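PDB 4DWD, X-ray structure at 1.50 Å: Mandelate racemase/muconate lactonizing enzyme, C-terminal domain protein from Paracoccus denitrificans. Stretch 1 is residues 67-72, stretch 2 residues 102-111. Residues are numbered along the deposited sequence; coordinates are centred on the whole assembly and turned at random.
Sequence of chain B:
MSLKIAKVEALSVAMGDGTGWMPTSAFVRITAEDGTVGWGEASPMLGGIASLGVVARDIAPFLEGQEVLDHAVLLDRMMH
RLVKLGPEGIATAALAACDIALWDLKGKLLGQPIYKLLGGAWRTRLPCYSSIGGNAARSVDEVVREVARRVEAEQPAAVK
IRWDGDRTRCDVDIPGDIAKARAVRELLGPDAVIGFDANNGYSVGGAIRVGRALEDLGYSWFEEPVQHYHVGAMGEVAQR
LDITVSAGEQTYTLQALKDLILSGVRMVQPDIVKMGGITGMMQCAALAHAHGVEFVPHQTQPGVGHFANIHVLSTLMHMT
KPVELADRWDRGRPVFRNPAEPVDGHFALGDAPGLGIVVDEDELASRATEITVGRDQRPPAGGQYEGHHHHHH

Stretch 1 67-72: EVLDHA
Stretch 2, residues 102-111: LWDLKGKLLG

A short turn leading into a helix packs against one side of a second helix through mainly apolar side chains, with no direct hydrogen bond between the stretches and two waters bridging them. Some 450 Å² of surface, both sides summed, is covered.

Residues 102 to 109 are regular helix, with phi/psi near -62/-43 and backbone bonds such as Lys106 N to Leu102 O (2.8 Å) and Leu109 N to Leu105 O (2.8 Å). Leu110 relaxes to -94/-1, and Gly111 turns to +66/36 in a Schellman motif, a positive phi that favours glycine; Gly111 N makes a weak bond to Lys108 O (3.4 Å).

In the other stretch, Glu67 is extended (-83/129). Val68 (-51/-44), Leu69 (-68/-18) and Asp70 (-85/25) then form a turn held by Asp70 N to Glu67 O (3.0 Å) and a weak bond from His71 N to Val68 O (3.4 Å), and helical geometry follows at His71 and Ala72. Asp70 occupies the N-cap position, but its side chain makes no capping bond. The register places Val68 CA 6.1 Å from Leu102 CA and Leu69 CA 6.5 Å from Lys106 CA, so one step along the turn matches about one turn of the helix.

Val68, chi1 t, sets its CG1 close to the helix: 3.9 Å from Leu102 O, from Leu105 CB and from Lys106 N. Leu105 points toward the turn, chi1 m and chi2 t. A compact beta-branched side chain suits Val68's place, where it meets backbone as well as side chain. Leu69 (m, t) starts sideways, but its end comes nearer, bringing CD2 to 3.7 Å from Lys106 CG and 4.4 Å from Leu110 CD1, while its CG lies 4.1 Å from Leu109 CD2. Leucine has the reach to meet all three. Leu109 adopts t, p and Leu110 m, t.

His71 points toward the helix and is the residue most covered by it. His71 CB lies 3.8 Å from Leu102 CD1, an apolar fit; Leu102 is m, t. With chi1 p and chi2 89°, the His71 ring meets Trp103, whose CB sets off sideways while the end of the side chain comes nearer, with chi1 of -94°, between wells, and chi2 of 105°. His71 CE1 comes 3.6 Å from Trp103 NE1; the imidazole and the five-membered indole ring have centroids 4.6 Å apart and planes at 52°, an oblique pairing in which two flat rings lie close with their planes inclined.

Lys106 is fully extended, all four chi angles t, which lets one residue serve two purposes. Its methylenes pack on Leu69, and Lys106 NZ reaches to 4.2 Å from His71 NE2, near the plane of the imidazole at its edge, too far for a hydrogen bond. The ammonium is not left without hydrogen bonds: Lys106 NZ donates to a water at 2.9 Å and also bonds elsewhere in the structure. The same water lies 2.9 Å from Leu69 O, in position to donate to it. The other water donates to Val68 O at 2.7 Å and, weakly, to Leu102 O at 3.2 Å. Backbone carbonyls of the turn, which find no donor on the helix directly, can thus be linked to it through solvent.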

# COMPACT_ATOMS: atom_id res chain seq x y z
N GLU B 67 -1.75 -20.94 -43.18
CA GLU B 67 -1.64 -22.29 -42.63
C GLU B 67 -2.50 -22.48 -41.37
O GLU B 67 -2.38 -21.70 -40.42
CB GLU B 67 -0.18 -22.60 -42.33
CG GLU B 67 0.72 -22.65 -43.56
CD GLU B 67 0.63 -23.98 -44.28
OE1 GLU B 67 -0.08 -24.88 -43.77
OE2 GLU B 67 1.26 -24.14 -45.34
N VAL B 68 -3.32 -23.53 -41.36
CA VAL B 68 -4.17 -23.85 -40.21
C VAL B 68 -3.36 -23.89 -38.91
O VAL B 68 -3.78 -23.36 -37.89
CB VAL B 68 -4.89 -25.21 -40.41
CG1 VAL B 68 -5.49 -25.74 -39.11
CG2 VAL B 68 -5.94 -25.07 -41.49
N LEU B 69 -2.18 -24.51 -38.96
CA LEU B 69 -1.39 -24.69 -37.75
C LEU B 69 -0.84 -23.40 -37.16
O LEU B 69 -0.47 -23.38 -35.98
CB LEU B 69 -0.27 -25.71 -37.98
CG LEU B 69 -0.72 -27.16 -38.17
CD1 LEU B 69 0.48 -28.05 -38.45
CD2 LEU B 69 -1.49 -27.70 -36.98
N ASP B 70 -0.80 -22.33 -37.96
CA ASP B 70 -0.23 -21.05 -37.53
C ASP B 70 -1.26 -20.20 -36.77
O ASP B 70 -1.12 -18.99 -36.71
CB ASP B 70 0.31 -20.26 -38.73
CG ASP B 70 1.59 -20.84 -39.30
OD1 ASP B 70 2.19 -21.72 -38.64
OD2 ASP B 70 2.00 -20.41 -40.40
N HIS B 71 -2.26 -20.83 -36.17
CA HIS B 71 -3.39 -20.10 -35.57
C HIS B 71 -3.00 -19.00 -34.61
O HIS B 71 -3.60 -17.92 -34.62
CB HIS B 71 -4.37 -21.07 -34.90
CG HIS B 71 -3.82 -21.76 -33.68
ND1 HIS B 71 -3.91 -21.25 -32.44
CD2 HIS B 71 -3.13 -22.97 -33.55
CE1 HIS B 71 -3.31 -22.08 -31.56
NE2 HIS B 71 -2.84 -23.13 -32.25
N ALA B 72 -2.01 -19.24 -33.75
CA ALA B 72 -1.67 -18.27 -32.71
C ALA B 72 -1.03 -17.03 -33.30
O ALA B 72 -1.41 -15.91 -32.97
CB ALA B 72 -0.78 -18.89 -31.64
N LEU B 102 -10.20 -22.98 -35.94
CA LEU B 102 -8.88 -23.45 -36.33
C LEU B 102 -8.43 -24.63 -35.48
O LEU B 102 -7.77 -25.53 -35.99
CB LEU B 102 -7.84 -22.32 -36.33
CG LEU B 102 -8.07 -21.27 -37.43
CD1 LEU B 102 -7.09 -20.11 -37.32
CD2 LEU B 102 -8.03 -21.89 -38.83
N TRP B 103 -8.80 -24.63 -34.20
CA TRP B 103 -8.55 -25.80 -33.35
C TRP B 103 -9.31 -27.02 -33.78
O TRP B 103 -8.80 -28.14 -33.72
CB TRP B 103 -8.88 -25.46 -31.89
CG TRP B 103 -7.68 -24.98 -31.12
CD1 TRP B 103 -7.37 -23.68 -30.74
CD2 TRP B 103 -6.59 -25.81 -30.60
NE1 TRP B 103 -6.19 -23.64 -30.04
CE2 TRP B 103 -5.66 -24.88 -29.92
CE3 TRP B 103 -6.28 -27.16 -30.64
CZ2 TRP B 103 -4.50 -25.33 -29.30
CZ3 TRP B 103 -5.09 -27.59 -30.03
CH2 TRP B 103 -4.23 -26.69 -29.37
N ASP B 104 -10.56 -26.82 -34.20
CA ASP B 104 -11.37 -27.94 -34.73
C ASP B 104 -10.68 -28.51 -35.99
O ASP B 104 -10.47 -29.74 -36.10
CB ASP B 104 -12.79 -27.43 -35.03
CG ASP B 104 -13.79 -28.55 -35.27
OD1 ASP B 104 -13.60 -29.69 -34.79
OD2 ASP B 104 -14.81 -28.26 -35.95
N LEU B 105 -10.27 -27.63 -36.90
CA LEU B 105 -9.53 -28.06 -38.09
C LEU B 105 -8.23 -28.77 -37.75
O LEU B 105 -7.89 -29.80 -38.35
CB LEU B 105 -9.24 -26.90 -39.05
CG LEU B 105 -10.32 -26.51 -40.05
CD1 LEU B 105 -9.93 -25.23 -40.76
CD2 LEU B 105 -10.59 -27.64 -41.03
N LYS B 106 -7.49 -28.21 -36.79
CA LYS B 106 -6.23 -28.80 -36.34
C LYS B 106 -6.43 -30.23 -35.81
O LYS B 106 -5.66 -31.14 -36.14
CB LYS B 106 -5.59 -27.88 -35.30
CG LYS B 106 -4.34 -28.47 -34.67
CD LYS B 106 -3.74 -27.49 -33.68
CE LYS B 106 -2.63 -28.16 -32.90
NZ LYS B 106 -1.98 -27.20 -31.96
N GLY B 107 -7.44 -30.43 -34.97
CA GLY B 107 -7.72 -31.76 -34.44
C GLY B 107 -8.05 -32.74 -35.55
O GLY B 107 -7.59 -33.88 -35.54
N LYS B 108 -8.86 -32.31 -36.51
CA LYS B 108 -9.17 -33.15 -37.68
C LYS B 108 -7.90 -33.45 -38.50
O LYS B 108 -7.67 -34.59 -38.87
CB LYS B 108 -10.28 -32.52 -38.53
CG LYS B 108 -11.61 -32.44 -37.79
CD LYS B 108 -12.68 -31.80 -38.66
CE LYS B 108 -13.96 -31.63 -37.85
NZ LYS B 108 -15.10 -31.28 -38.74
N LEU B 109 -7.08 -32.43 -38.75
CA LEU B 109 -5.81 -32.63 -39.48
C LEU B 109 -4.94 -33.67 -38.79
O LEU B 109 -4.39 -34.56 -39.44
CB LEU B 109 -5.03 -31.31 -39.63
CG LEU B 109 -3.57 -31.41 -40.15
CD1 LEU B 109 -3.52 -31.94 -41.59
CD2 LEU B 109 -2.85 -30.07 -40.04
N LEU B 110 -4.81 -33.56 -37.47
CA LEU B 110 -3.84 -34.36 -36.73
C LEU B 110 -4.45 -35.65 -36.18
O LEU B 110 -3.75 -36.43 -35.53
CB LEU B 110 -3.21 -33.53 -35.60
CG LEU B 110 -2.46 -32.26 -36.01
CD1 LEU B 110 -1.95 -31.52 -34.79
CD2 LEU B 110 -1.29 -32.57 -36.94
N GLY B 111 -5.75 -35.85 -36.42
CA GLY B 111 -6.46 -37.04 -35.97
C GLY B 111 -6.62 -37.21 -34.47
O GLY B 111 -6.59 -38.33 -33.96
O HOH W 1 -4.76 -24.52 -35.63
O HOH W 2 -0.90 -25.43 -33.92